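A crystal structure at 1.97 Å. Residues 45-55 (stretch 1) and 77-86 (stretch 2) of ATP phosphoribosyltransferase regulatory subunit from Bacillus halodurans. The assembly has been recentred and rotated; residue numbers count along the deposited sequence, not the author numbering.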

# COMPACT_ATOMS: atom_id res chain seq x y z
N MSE B 45 -5.57 -12.41 0.64
CA MSE B 45 -4.59 -11.35 0.38
C MSE B 45 -3.24 -11.66 1.01
O MSE B 45 -3.16 -12.16 2.13
CB MSE B 45 -5.13 -10.02 0.92
CG MSE B 45 -6.41 -9.62 0.24
SE MSE B 45 -5.98 -8.62 -1.37
CE MSE B 45 -5.17 -7.13 -0.39
N ILE B 46 -2.16 -11.37 0.28
CA ILE B 46 -0.82 -11.42 0.84
C ILE B 46 -0.09 -10.13 0.49
O ILE B 46 -0.62 -9.29 -0.25
CB ILE B 46 -0.02 -12.66 0.37
CG1 ILE B 46 -0.14 -12.86 -1.15
CG2 ILE B 46 -0.47 -13.90 1.12
CD1 ILE B 46 0.70 -11.86 -1.97
N GLU B 47 1.11 -9.97 1.05
CA GLU B 47 2.04 -8.96 0.55
C GLU B 47 3.44 -9.53 0.39
O GLU B 47 3.81 -10.49 1.06
CB GLU B 47 2.05 -7.71 1.44
CG GLU B 47 0.69 -7.01 1.47
CD GLU B 47 0.63 -5.79 2.40
OE1 GLU B 47 1.40 -5.72 3.38
OE2 GLU B 47 -0.23 -4.90 2.15
N THR B 48 4.19 -8.96 -0.54
CA THR B 48 5.58 -9.36 -0.77
C THR B 48 6.40 -8.07 -0.72
O THR B 48 5.83 -6.98 -0.67
CB THR B 48 5.74 -10.03 -2.14
OG1 THR B 48 5.29 -9.12 -3.16
CG2 THR B 48 4.93 -11.32 -2.23
N PRO B 49 7.74 -8.19 -0.74
CA PRO B 49 8.57 -7.00 -0.54
C PRO B 49 8.60 -6.09 -1.75
O PRO B 49 8.30 -6.51 -2.88
CB PRO B 49 9.98 -7.57 -0.33
CG PRO B 49 9.76 -9.02 0.04
CD PRO B 49 8.55 -9.42 -0.76
N THR B 50 9.03 -4.86 -1.52
CA THR B 50 9.18 -3.90 -2.59
C THR B 50 10.35 -4.29 -3.50
O THR B 50 10.34 -4.01 -4.69
CB THR B 50 9.38 -2.50 -2.01
OG1 THR B 50 8.21 -2.13 -1.27
CG2 THR B 50 9.63 -1.48 -3.12
N LEU B 51 11.36 -4.94 -2.92
CA LEU B 51 12.56 -5.30 -3.66
C LEU B 51 12.70 -6.80 -3.82
O LEU B 51 12.56 -7.55 -2.85
CB LEU B 51 13.80 -4.78 -2.93
CG LEU B 51 13.97 -3.25 -2.90
CD1 LEU B 51 14.93 -2.83 -1.80
CD2 LEU B 51 14.45 -2.77 -4.25
N GLU B 52 12.96 -7.24 -5.05
CA GLU B 52 13.30 -8.64 -5.31
C GLU B 52 14.65 -8.66 -6.02
O GLU B 52 15.09 -7.64 -6.57
CB GLU B 52 12.22 -9.32 -6.18
CG GLU B 52 10.80 -9.30 -5.61
CD GLU B 52 10.49 -10.50 -4.72
OE1 GLU B 52 11.39 -11.33 -4.48
OE2 GLU B 52 9.34 -10.61 -4.25
N TYR B 53 15.33 -9.81 -6.00
CA TYR B 53 16.55 -9.96 -6.79
C TYR B 53 16.24 -9.95 -8.27
O TYR B 53 15.26 -10.55 -8.72
CB TYR B 53 17.26 -11.28 -6.46
CG TYR B 53 18.03 -11.25 -5.18
CD1 TYR B 53 19.15 -10.44 -5.03
CD2 TYR B 53 17.65 -12.05 -4.10
CE1 TYR B 53 19.86 -10.42 -3.83
CE2 TYR B 53 18.35 -12.04 -2.92
CZ TYR B 53 19.45 -11.23 -2.79
OH TYR B 53 20.13 -11.24 -1.59
N TYR B 54 17.08 -9.27 -9.05
CA TYR B 54 16.92 -9.27 -10.49
C TYR B 54 17.14 -10.66 -11.10
O TYR B 54 16.35 -11.11 -11.94
CB TYR B 54 17.91 -8.28 -11.11
CG TYR B 54 18.07 -8.44 -12.60
CD1 TYR B 54 17.03 -8.17 -13.47
CD2 TYR B 54 19.29 -8.84 -13.14
CE1 TYR B 54 17.18 -8.30 -14.84
CE2 TYR B 54 19.45 -8.97 -14.50
CZ TYR B 54 18.40 -8.71 -15.34
OH TYR B 54 18.57 -8.84 -16.70
N GLU B 55 18.20 -11.33 -10.67
CA GLU B 55 18.62 -12.58 -11.31
C GLU B 55 17.62 -13.71 -11.12
O GLU B 55 17.62 -14.67 -11.87
CB GLU B 55 20.01 -13.00 -10.84
CG GLU B 55 21.13 -12.09 -11.33
CD GLU B 55 21.24 -12.04 -12.85
OE1 GLU B 55 20.62 -12.88 -13.54
OE2 GLU B 55 21.96 -11.15 -13.36
N ASN B 77 24.96 -6.07 -5.81
CA ASN B 77 23.93 -6.90 -6.45
C ASN B 77 22.87 -6.06 -7.17
O ASN B 77 22.57 -4.94 -6.76
CB ASN B 77 23.22 -7.79 -5.43
CG ASN B 77 24.18 -8.55 -4.53
OD1 ASN B 77 25.09 -9.23 -5.01
ND2 ASN B 77 23.98 -8.44 -3.22
N THR B 78 22.29 -6.61 -8.23
CA THR B 78 21.20 -5.92 -8.91
C THR B 78 19.86 -6.37 -8.35
O THR B 78 19.55 -7.57 -8.34
CB THR B 78 21.21 -6.18 -10.42
OG1 THR B 78 22.50 -5.88 -10.96
CG2 THR B 78 20.15 -5.32 -11.11
N LEU B 79 19.09 -5.41 -7.87
CA LEU B 79 17.73 -5.67 -7.43
C LEU B 79 16.77 -5.03 -8.43
O LEU B 79 17.17 -4.19 -9.24
CB LEU B 79 17.50 -5.10 -6.02
CG LEU B 79 18.52 -5.48 -4.93
CD1 LEU B 79 18.12 -4.91 -3.58
CD2 LEU B 79 18.72 -7.00 -4.84
N VAL B 80 15.50 -5.42 -8.36
CA VAL B 80 14.45 -4.72 -9.06
C VAL B 80 13.40 -4.27 -8.05
O VAL B 80 13.20 -4.92 -7.02
CB VAL B 80 13.76 -5.61 -10.13
CG1 VAL B 80 14.77 -6.07 -11.16
CG2 VAL B 80 13.07 -6.80 -9.49
N LEU B 81 12.79 -3.12 -8.32
CA LEU B 81 11.52 -2.78 -7.70
C LEU B 81 10.52 -3.70 -8.36
O LEU B 81 10.48 -3.80 -9.58
CB LEU B 81 11.19 -1.30 -7.95
CG LEU B 81 12.12 -0.31 -7.23
CD1 LEU B 81 11.78 1.17 -7.56
CD2 LEU B 81 12.08 -0.53 -5.72
N ARG B 82 9.72 -4.42 -7.57
CA ARG B 82 8.90 -5.47 -8.14
C ARG B 82 8.09 -5.04 -9.37
O ARG B 82 7.31 -4.07 -9.33
CB ARG B 82 7.98 -6.09 -7.10
CG ARG B 82 7.09 -5.08 -6.47
CD ARG B 82 5.87 -5.73 -5.89
NE ARG B 82 5.05 -4.73 -5.23
CZ ARG B 82 4.99 -4.58 -3.91
NH1 ARG B 82 5.68 -5.39 -3.13
NH2 ARG B 82 4.21 -3.66 -3.39
N PRO B 83 8.30 -5.76 -10.47
CA PRO B 83 7.61 -5.47 -11.73
C PRO B 83 6.17 -5.98 -11.74
O PRO B 83 5.33 -5.45 -12.49
CB PRO B 83 8.47 -6.20 -12.77
CG PRO B 83 9.15 -7.28 -12.01
CD PRO B 83 9.42 -6.70 -10.66
N ASP B 84 5.88 -7.00 -10.93
CA ASP B 84 4.56 -7.62 -10.92
C ASP B 84 4.36 -8.38 -9.61
O ASP B 84 5.31 -8.53 -8.84
CB ASP B 84 4.41 -8.57 -12.11
CG ASP B 84 5.38 -9.77 -12.02
OD1 ASP B 84 6.59 -9.60 -12.22
OD2 ASP B 84 4.93 -10.89 -11.71
N MSE B 85 3.16 -8.90 -9.38
CA MSE B 85 2.92 -9.71 -8.18
C MSE B 85 2.90 -11.22 -8.44
O MSE B 85 2.95 -12.02 -7.49
CB MSE B 85 1.64 -9.26 -7.47
CG MSE B 85 1.82 -7.97 -6.63
SE MSE B 85 3.23 -8.17 -5.27
CE MSE B 85 2.39 -9.52 -4.14
N THR B 86 2.83 -11.62 -9.70
CA THR B 86 2.74 -13.04 -10.03
C THR B 86 4.05 -13.78 -9.72
O THR B 86 4.03 -14.84 -9.08
CB THR B 86 2.35 -13.27 -11.50
OG1 THR B 86 1.10 -12.61 -11.77
CG2 THR B 86 2.20 -14.78 -11.77
O HOH W 1 20.12 -10.28 -8.77
O HOH W 2 23.18 -8.67 -12.53

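What fills the apolar centre? Leu51 and Leu81 face each other on one side of the sheet, and their end methyls meet, CD2 of Leu51 lying 3.6 Å from CD2 of Leu81. Tyr53 starts away from the partner strand, yet its ring swings back until its CD1 is 3.5 Å from CD2 of Leu79. On the face of Glu52 and Val80, the compact branched Val80 sets CG1 3.8 Å from CB of Tyr54. The largely hydrocarbon surfaces of Leu51, Leu79, Leu81, Tyr53 and Val80 suit their buried places.

How are the backbones joined? The strands run antiparallel, and Glu52 and Val80 form the hydrogen-bonded pair: Glu52 N gives to Val80 O at 3.1 Å and Val80 N to Glu52 O at 2.9 Å. The ladder continues from Arg82 N to Thr50 O at 3.0 Å and from Tyr54 N to Thr78 O at 3.1 Å.

What does Arg82 do beyond the strand? Its long side chain extends onward past the end of the strand to the loop before Leu51, where Arg82 NH1 makes weak hydrogen bonds to Thr48 O and Pro49 O, each 2.9 Å away, serving buried carbonyls in the loop. Nearby, selenomethionine Met85 brings CE within 3.6 Å of Ile46 CD1.

Where does water enter? At the Thr78 end, one water accepts from Glu55 N at 2.9 Å and donates to Thr78 O at 2.8 Å, bridging the helix start to the strand.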